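Small nuclear ribonucleoprotein homolog (Pyrobaculum aerophilum, PDB 1M5Q) probably binds RNA, as an archaeal Sm-like protein that assembles into a 14-subunit toroid of beta-sheets. Local coordinates at residues V26-D31 against N35-N40; M71-K76 against E123-R128. All blocks are in the same frame, centred on the assembly; numbering follows the deposited sequence.

Interaction 1. Residues V26-D31 against N35-N40. With CD (cadmium ion), chain B.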
ATOM      1  N   VAL H  26       7.918  17.994  23.967  1.00 20.21           N
ATOM      2  CA  VAL H  26       7.541  19.160  23.233  1.00 22.35           C
ATOM      3  C   VAL H  26       7.431  18.796  21.741  1.00 22.67           C
ATOM      4  O   VAL H  26       8.320  18.157  21.178  1.00 22.00           O
ATOM      5  CB  VAL H  26       8.574  20.337  23.437  1.00 24.39           C
ATOM      6  CG1 VAL H  26       8.181  21.519  22.558  1.00 25.91           C
ATOM      7  CG2 VAL H  26       8.554  20.822  24.919  1.00 24.08           C
ATOM      8  N   LEU H  27       6.304  19.156  21.133  1.00 21.46           N
ATOM      9  CA  LEU H  27       6.120  18.893  19.709  1.00 20.50           C
ATOM     10  C   LEU H  27       7.071  19.815  18.965  1.00 20.27           C
ATOM     11  O   LEU H  27       6.908  21.044  18.926  1.00 22.96           O
ATOM     12  CB  LEU H  27       4.664  19.198  19.302  1.00 20.50           C
ATOM     13  CG  LEU H  27       4.420  19.014  17.809  1.00 21.10           C
ATOM     14  CD1 LEU H  27       4.670  17.537  17.492  1.00 18.81           C
ATOM     15  CD2 LEU H  27       2.983  19.407  17.446  1.00 21.64           C
ATOM     16  N   HIS H  28       8.058  19.203  18.351  1.00 21.58           N
ATOM     17  CA  HIS H  28       9.117  19.869  17.611  1.00 22.01           C
ATOM     18  C   HIS H  28       8.894  19.984  16.069  1.00 21.23           C
ATOM     19  O   HIS H  28       9.252  20.990  15.470  1.00 20.36           O
ATOM     20  CB  HIS H  28      10.396  19.093  17.881  1.00 21.50           C
ATOM     21  CG  HIS H  28      11.626  19.769  17.399  1.00 25.10           C
ATOM     22  ND1 HIS H  28      12.115  20.922  17.975  1.00 27.53           N
ATOM     23  CD2 HIS H  28      12.468  19.471  16.383  1.00 26.40           C
ATOM     24  CE1 HIS H  28      13.203  21.310  17.336  1.00 27.09           C
ATOM     25  NE2 HIS H  28      13.439  20.447  16.369  1.00 29.21           N
ATOM     26  N   ALA H  29       8.359  18.951  15.438  1.00 19.66           N
ATOM     27  CA  ALA H  29       8.121  18.994  13.991  1.00 21.06           C
ATOM     28  C   ALA H  29       7.057  18.007  13.597  1.00 21.66           C
ATOM     29  O   ALA H  29       6.937  16.927  14.213  1.00 21.58           O
ATOM     30  CB  ALA H  29       9.419  18.657  13.206  1.00 20.88           C
ATOM     31  N   VAL H  30       6.276  18.341  12.575  1.00 20.24           N
ATOM     32  CA  VAL H  30       5.263  17.392  12.133  1.00 22.14           C
ATOM     33  C   VAL H  30       5.274  17.524  10.622  1.00 23.63           C
ATOM     34  O   VAL H  30       5.336  18.649  10.131  1.00 22.40           O
ATOM     35  CB  VAL H  30       3.856  17.790  12.579  1.00 24.93           C
ATOM     36  CG1 VAL H  30       2.840  16.746  12.117  1.00 25.07           C
ATOM     37  CG2 VAL H  30       3.794  17.910  14.093  1.00 30.49           C
ATOM     38  N   ASP H  31       5.230  16.425   9.881  1.00 21.51           N
ATOM     39  CA  ASP H  31       5.157  16.584   8.421  1.00 22.35           C
ATOM     40  C   ASP H  31       3.808  16.107   7.861  1.00 20.96           C
ATOM     41  O   ASP H  31       2.935  15.648   8.618  1.00 18.70           O
ATOM     42  CB  ASP H  31       6.332  15.886   7.721  1.00 22.60           C
ATOM     43  CG  ASP H  31       6.347  14.372   7.905  1.00 24.92           C
ATOM     44  OD1 ASP H  31       5.331  13.789   8.332  1.00 24.81           O
ATOM     45  OD2 ASP H  31       7.413  13.746   7.584  1.00 27.01           O
ATOM     46  N   ASN H  35       4.712  12.058  10.483  1.00 21.42           N
ATOM     47  CA  ASN H  35       5.883  11.603  11.220  1.00 19.97           C
ATOM     48  C   ASN H  35       5.956  12.737  12.241  1.00 20.39           C
ATOM     49  O   ASN H  35       5.582  13.886  11.960  1.00 20.04           O
ATOM     50  CB  ASN H  35       7.175  11.651  10.384  1.00 19.93           C
ATOM     51  CG  ASN H  35       7.237  10.507   9.379  1.00 22.93           C
ATOM     52  OD1 ASN H  35       7.006   9.309   9.717  1.00 22.36           O
ATOM     53  ND2 ASN H  35       7.503  10.857   8.153  1.00 21.85           N
ATOM     54  N   ILE H  36       6.509  12.455  13.392  1.00 19.37           N
ATOM     55  CA  ILE H  36       6.554  13.463  14.454  1.00 19.73           C
ATOM     56  C   ILE H  36       7.937  13.507  15.066  1.00 18.94           C
ATOM     57  O   ILE H  36       8.524  12.454  15.256  1.00 18.61           O
ATOM     58  CB  ILE H  36       5.644  13.044  15.640  1.00 21.56           C
ATOM     59  CG1 ILE H  36       4.171  12.891  15.165  1.00 20.53           C
ATOM     60  CG2 ILE H  36       5.840  14.057  16.837  1.00 20.36           C
ATOM     61  CD1 ILE H  36       3.588  14.200  14.808  1.00 21.87           C
ATOM     62  N   VAL H  37       8.459  14.708  15.342  1.00 20.03           N
ATOM     63  CA  VAL H  37       9.717  14.811  16.088  1.00 19.57           C
ATOM     64  C   VAL H  37       9.331  15.465  17.440  1.00 19.53           C
ATOM     65  O   VAL H  37       8.587  16.461  17.451  1.00 21.60           O
ATOM     66  CB  VAL H  37      10.782  15.723  15.402  1.00 20.68           C
ATOM     67  CG1 VAL H  37      12.097  15.747  16.292  1.00 20.83           C
ATOM     68  CG2 VAL H  37      11.112  15.172  13.995  1.00 22.07           C
ATOM     69  N   LEU H  38       9.741  14.862  18.562  1.00 17.52           N
ATOM     70  CA  LEU H  38       9.523  15.434  19.894  1.00 18.78           C
ATOM     71  C   LEU H  38      10.863  15.878  20.487  1.00 18.90           C
ATOM     72  O   LEU H  38      11.897  15.199  20.279  1.00 18.26           O
ATOM     73  CB  LEU H  38       8.935  14.430  20.888  1.00 18.39           C
ATOM     74  CG  LEU H  38       7.607  13.761  20.597  1.00 19.73           C
ATOM     75  CD1 LEU H  38       7.231  12.897  21.795  1.00 19.80           C
ATOM     76  CD2 LEU H  38       6.499  14.833  20.314  1.00 19.10           C
ATOM     77  N   ALA H  39      10.823  16.981  21.244  1.00 17.19           N
ATOM     78  CA  ALA H  39      12.019  17.544  21.907  1.00 18.25           C
ATOM     79  C   ALA H  39      11.940  17.241  23.392  1.00 18.00           C
ATOM     80  O   ALA H  39      10.839  17.303  23.996  1.00 17.49           O
ATOM     81  CB  ALA H  39      12.094  19.051  21.737  1.00 17.11           C
ATOM     82  N   ASN H  40      13.090  16.887  23.961  1.00 19.06           N
ATOM     83  CA  ASN H  40      13.194  16.583  25.399  1.00 20.02           C
ATOM     84  C   ASN H  40      12.007  15.753  25.846  1.00 20.04           C
ATOM     85  O   ASN H  40      11.185  16.156  26.679  1.00 19.04           O
ATOM     86  CB  ASN H  40      13.258  17.903  26.168  1.00 23.73           C
ATOM     87  CG  ASN H  40      14.561  18.673  25.855  1.00 25.26           C
ATOM     88  OD1 ASN H  40      15.634  18.104  25.991  1.00 27.29           O
ATOM     89  ND2 ASN H  40      14.458  19.925  25.411  1.00 22.48           N
TER
HETATM   90 CD    CD B2008      14.952  20.479  14.518  0.94 38.58          CD
HETATM   91  O   HOH W   1      15.027  17.974  14.394  1.00 31.39           O
HETATM   92  O   HOH W   2      14.955  23.015  14.940  1.00 37.95           O
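Val26-Asp31 and Asn35-Asn40 form the antiparallel hairpin of strands 22-30 and 36-42 in the five-stranded sheet of the OB-like Sm fold, interrupted by a classic beta bulge. Val26 and Ala39 are a hydrogen-bonded pair, with Ala39 N 2.8 Å from Val26 O, and Leu27 and Leu38 a non-hydrogen-bonded one. His28 is then the extra residue: both His28 N, at 2.9 Å, and Ala29 N, at 3.2 Å, donate to Val37 O from the same face of its carbonyl plane. Beyond the bulge Val37 N returns a bond to Ala29 O, and Val30 pairs with Ile36. Leu27, Val30, Ile36 and Leu38 share one face of the sheet, where the Leu27 and Ile36 side chains cross at about a right angle, Leu27 CD1 3.7 Å from Ile36 CG2; Val13 and Val15 of strand 12-17 and Leu5 of helix 2-6 continue this apolar layer. Val26, Ala29, Val37 and Ala39 occupy the other face, and Phe1 of a neighbouring subunit packs on Val37.

At the turn, the Asp31 carboxylate takes two bonds from Asn35, and Asp31 N donates to Asn35 O. Its CG sits between backbone N and carbonyl carbon (chi1 64°), which swings the carboxylate over to Asn35: Asn35 N meets OD1 from above the carboxylate plane, while OD2 receives Asn35 ND2 at 2.9 Å through its syn lone pair, nearly in the amide plane. An alanine here would probably leave Asn35 N and ND2 without these acceptors, the amide then held mainly by Tyr56 N at its OD1. His28, at the bulge, lies side by side with Val37, its CD2 3.7 Å from Val37 CG1, and in this crystal its NE2 binds a cadmium ion at 2.4 Å, next to two water ligands.

Interaction 2. Residues M71-K76 against E123-R128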
HETATM    1  N   MSE H  71     -11.634  28.990  33.710  1.00 30.13           N
HETATM    2  CA  MSE H  71     -12.116  30.320  33.410  1.00 31.24           C
HETATM    3  C   MSE H  71     -12.587  31.118  34.617  1.00 32.45           C
HETATM    4  O   MSE H  71     -12.523  32.346  34.592  1.00 31.44           O
HETATM    5  CB  MSE H  71     -13.226  30.276  32.349  1.00 31.02           C
HETATM    6  CG  MSE H  71     -12.723  29.715  31.029  1.00 32.30           C
HETATM    7 SE   MSE H  71     -11.114  30.590  30.408  0.73 29.44          SE
HETATM    8  CE  MSE H  71     -11.939  32.184  29.777  1.00 24.54           C
ATOM      9  N   ARG H  72     -13.077  30.428  35.644  1.00 32.97           N
ATOM     10  CA  ARG H  72     -13.518  31.112  36.866  1.00 34.63           C
ATOM     11  C   ARG H  72     -12.283  31.697  37.513  1.00 32.06           C
ATOM     12  O   ARG H  72     -12.316  32.805  37.988  1.00 32.93           O
ATOM     13  CB  ARG H  72     -14.224  30.147  37.842  1.00 35.11           C
ATOM     14  CG  ARG H  72     -15.666  29.848  37.473  1.00 38.06           C
ATOM     15  CD  ARG H  72     -16.399  29.203  38.653  1.00 43.81           C
ATOM     16  NE  ARG H  72     -16.958  27.901  38.293  1.00 49.16           N
ATOM     17  CZ  ARG H  72     -18.198  27.729  37.865  1.00 52.20           C
ATOM     18  NH1 ARG H  72     -19.006  28.776  37.764  1.00 54.50           N
ATOM     19  NH2 ARG H  72     -18.617  26.522  37.499  1.00 54.53           N
ATOM     20  N   GLU H  73     -11.183  30.956  37.526  1.00 31.10           N
ATOM     21  CA  GLU H  73      -9.961  31.494  38.103  1.00 30.15           C
ATOM     22  C   GLU H  73      -9.474  32.656  37.208  1.00 29.61           C
ATOM     23  O   GLU H  73      -9.031  33.687  37.704  1.00 30.46           O
ATOM     24  CB  GLU H  73      -8.908  30.409  38.199  1.00 31.37           C
ATOM     25  CG  GLU H  73      -7.585  30.911  38.756  1.00 37.18           C
ATOM     26  CD  GLU H  73      -7.705  31.362  40.229  1.00 39.03           C
ATOM     27  OE1 GLU H  73      -8.341  30.645  41.046  1.00 41.44           O
ATOM     28  OE2 GLU H  73      -7.152  32.421  40.562  1.00 38.96           O
ATOM     29  N   PHE H  74      -9.563  32.501  35.885  1.00 26.80           N
ATOM     30  CA  PHE H  74      -9.178  33.577  34.994  1.00 25.64           C
ATOM     31  C   PHE H  74      -9.979  34.857  35.318  1.00 24.87           C
ATOM     32  O   PHE H  74      -9.446  35.962  35.298  1.00 24.09           O
ATOM     33  CB  PHE H  74      -9.440  33.215  33.506  1.00 24.26           C
ATOM     34  CG  PHE H  74      -9.022  34.320  32.504  1.00 22.37           C
ATOM     35  CD1 PHE H  74      -7.743  34.366  32.004  1.00 22.69           C
ATOM     36  CD2 PHE H  74      -9.920  35.296  32.095  1.00 22.43           C
ATOM     37  CE1 PHE H  74      -7.323  35.375  31.094  1.00 21.81           C
ATOM     38  CE2 PHE H  74      -9.530  36.310  31.183  1.00 24.52           C
ATOM     39  CZ  PHE H  74      -8.213  36.338  30.687  1.00 23.05           C
ATOM     40  N   ALA H  75     -11.273  34.700  35.532  1.00 26.20           N
ATOM     41  CA  ALA H  75     -12.143  35.831  35.818  1.00 27.87           C
ATOM     42  C   ALA H  75     -11.682  36.476  37.154  1.00 30.16           C
ATOM     43  O   ALA H  75     -11.549  37.707  37.257  1.00 28.43           O
ATOM     44  CB  ALA H  75     -13.566  35.363  35.899  1.00 25.48           C
ATOM     45  N   LYS H  76     -11.403  35.634  38.140  1.00 31.46           N
ATOM     46  CA  LYS H  76     -10.929  36.116  39.420  1.00 33.50           C
ATOM     47  C   LYS H  76      -9.691  36.987  39.230  1.00 32.57           C
ATOM     48  O   LYS H  76      -9.614  38.106  39.707  1.00 31.87           O
ATOM     49  CB  LYS H  76     -10.600  34.920  40.330  1.00 36.29           C
ATOM     50  CG  LYS H  76     -10.120  35.287  41.747  1.00 41.34           C
ATOM     51  CD  LYS H  76      -9.949  34.029  42.611  1.00 43.66           C
ATOM     52  CE  LYS H  76      -9.491  34.367  44.033  1.00 45.60           C
ATOM     53  NZ  LYS H  76      -9.395  33.138  44.873  1.00 47.53           N
ATOM     54  N   GLU H 123      -1.878  34.126  28.617  1.00 25.09           N
ATOM     55  CA  GLU H 123      -0.561  33.510  28.427  1.00 25.09           C
ATOM     56  C   GLU H 123       0.129  33.245  29.741  1.00 26.13           C
ATOM     57  O   GLU H 123       0.883  32.289  29.864  1.00 25.94           O
ATOM     58  CB  GLU H 123       0.314  34.387  27.531  1.00 26.46           C
ATOM     59  CG  GLU H 123      -0.143  34.365  26.082  1.00 24.96           C
ATOM     60  CD  GLU H 123       0.187  35.672  25.365  1.00 27.55           C
ATOM     61  OE1 GLU H 123       1.123  36.388  25.819  1.00 28.54           O
ATOM     62  OE2 GLU H 123      -0.485  35.980  24.351  1.00 26.03           O
ATOM     63  N   GLU H 124      -0.151  34.043  30.756  1.00 27.38           N
ATOM     64  CA  GLU H 124       0.491  33.783  32.034  1.00 30.43           C
ATOM     65  C   GLU H 124      -0.049  32.451  32.589  1.00 30.74           C
ATOM     66  O   GLU H 124       0.711  31.644  33.164  1.00 31.29           O
ATOM     67  CB  GLU H 124       0.257  34.963  32.973  1.00 32.19           C
ATOM     68  CG  GLU H 124       1.457  35.293  33.810  1.00 39.79           C
ATOM     69  CD  GLU H 124       2.767  35.286  33.028  1.00 43.43           C
ATOM     70  OE1 GLU H 124       2.930  36.069  32.052  1.00 45.33           O
ATOM     71  OE2 GLU H 124       3.652  34.486  33.410  1.00 46.81           O
ATOM     72  N   PHE H 125      -1.340  32.190  32.396  1.00 29.87           N
ATOM     73  CA  PHE H 125      -1.902  30.887  32.817  1.00 29.93           C
ATOM     74  C   PHE H 125      -1.257  29.760  31.989  1.00 31.64           C
ATOM     75  O   PHE H 125      -0.879  28.725  32.544  1.00 33.69           O
ATOM     76  CB  PHE H 125      -3.426  30.788  32.596  1.00 28.24           C
ATOM     77  CG  PHE H 125      -4.250  31.450  33.653  1.00 25.70           C
ATOM     78  CD1 PHE H 125      -4.406  32.818  33.684  1.00 25.36           C
ATOM     79  CD2 PHE H 125      -4.888  30.684  34.633  1.00 27.37           C
ATOM     80  CE1 PHE H 125      -5.203  33.437  34.697  1.00 23.99           C
ATOM     81  CE2 PHE H 125      -5.679  31.281  35.632  1.00 24.26           C
ATOM     82  CZ  PHE H 125      -5.831  32.668  35.655  1.00 25.66           C
ATOM     83  N   LEU H 126      -1.132  29.940  30.673  1.00 31.13           N
ATOM     84  CA  LEU H 126      -0.526  28.898  29.831  1.00 32.31           C
ATOM     85  C   LEU H 126       0.920  28.612  30.200  1.00 34.99           C
ATOM     86  O   LEU H 126       1.398  27.510  29.992  1.00 35.72           O
ATOM     87  CB  LEU H 126      -0.571  29.275  28.343  1.00 28.41           C
ATOM     88  CG  LEU H 126      -1.954  29.592  27.780  1.00 27.08           C
ATOM     89  CD1 LEU H 126      -1.831  29.876  26.294  1.00 24.10           C
ATOM     90  CD2 LEU H 126      -2.892  28.441  28.035  1.00 26.19           C
ATOM     91  N   LYS H 127       1.641  29.603  30.720  1.00 37.96           N
ATOM     92  CA  LYS H 127       3.016  29.376  31.100  1.00 40.68           C
ATOM     93  C   LYS H 127       3.147  28.627  32.440  1.00 45.48           C
ATOM     94  O   LYS H 127       4.201  28.039  32.704  1.00 47.36           O
ATOM     95  CB  LYS H 127       3.784  30.697  31.154  1.00 38.91           C
ATOM     96  CG  LYS H 127       3.997  31.331  29.804  1.00 36.72           C
ATOM     97  CD  LYS H 127       4.987  32.509  29.846  1.00 38.44           C
ATOM     98  CE  LYS H 127       4.463  33.740  30.528  1.00 38.45           C
ATOM     99  NZ  LYS H 127       5.513  34.814  30.672  1.00 35.60           N
ATOM    100  N   ARG H 128       2.095  28.615  33.266  1.00 49.02           N
ATOM    101  CA  ARG H 128       2.142  27.940  34.576  1.00 52.42           C
ATOM    102  C   ARG H 128       2.205  26.426  34.424  1.00 54.37           C
ATOM    103  O   ARG H 128       3.203  25.830  34.920  1.00 54.57           O
ATOM    104  CB  ARG H 128       0.919  28.308  35.440  1.00 54.27           C
ATOM    105  CG  ARG H 128       0.782  29.823  35.708  1.00 56.55           C
ATOM    106  CD  ARG H 128      -0.504  30.253  36.509  1.00 57.40           C
ATOM    107  NE  ARG H 128      -0.625  31.718  36.464  1.00 59.49           N
ATOM    108  CZ  ARG H 128      -1.605  32.449  36.988  1.00 59.15           C
ATOM    109  NH1 ARG H 128      -2.607  31.871  37.638  1.00 59.38           N
ATOM    110  NH2 ARG H 128      -1.586  33.771  36.821  1.00 58.01           N
TER
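In segments 71-76 and 123-128, which lie on helices 71-81 and 113-127, the backbones are nearest at Phe74 and Phe125, whose CA atoms are 8.1 Å apart, so that side chains, above all Phe125, span the gap. With CG beside its backbone N and opposite the carbonyl carbon (chi1 -80°), the Phe125 ring extends to the other helix and brings CZ to 3.5 Å from Phe74 CA. The Phe74 ring meets it obliquely, the planes inclined at 44°, with Phe74 CD1 3.8 Å from Phe125 CE1. Glu73 CG meets the Phe125 ring at its edge, in its plane, 3.7 Å from Phe125 CE2. The Glu73 chain bends at chi2, and OE2 accepts a weak hydrogen bond from Gln77 NE2. Arg128 NH1 lies over one face of the Phe125 ring, toward its rim, and Arg128 NH2 is hydrogen-bonded to Gln77, so the end of helix 113-127 is tied back to helix 71-81. Phe74 is buried further in, against Ile69, Val103, Leu121 and Phe122. This is plain helix-helix packing within the Lsm C-terminal region, an apolar aromatic seam bordered by polar groups, in which two helices accompany a four-stranded antiparallel sheet.

In the fold
The two interactions illustrate how local chemistry follows from the elements being joined. Interaction 1 pairs neighbouring strands of one sheet, burying 524 Å² through a run of backbone bonds; interaction 2 brings together helical segments 47 residues apart at their closest ends, burying 148 Å² mostly through aromatic side chains and with no hydrogen bonds between them. Both are partly buried, and they share no element. The centres of interaction 1 and interaction 2 are about 27 Å apart, on opposite sides of the chain's centre, one in the Sm region and one in the Lsm C-terminal region. Each also adjoins other subunits: Phe1 of a second copy packs beside the hairpin, while Glu123 and Lys127 of the C-terminal helix form salt bridges to another copy.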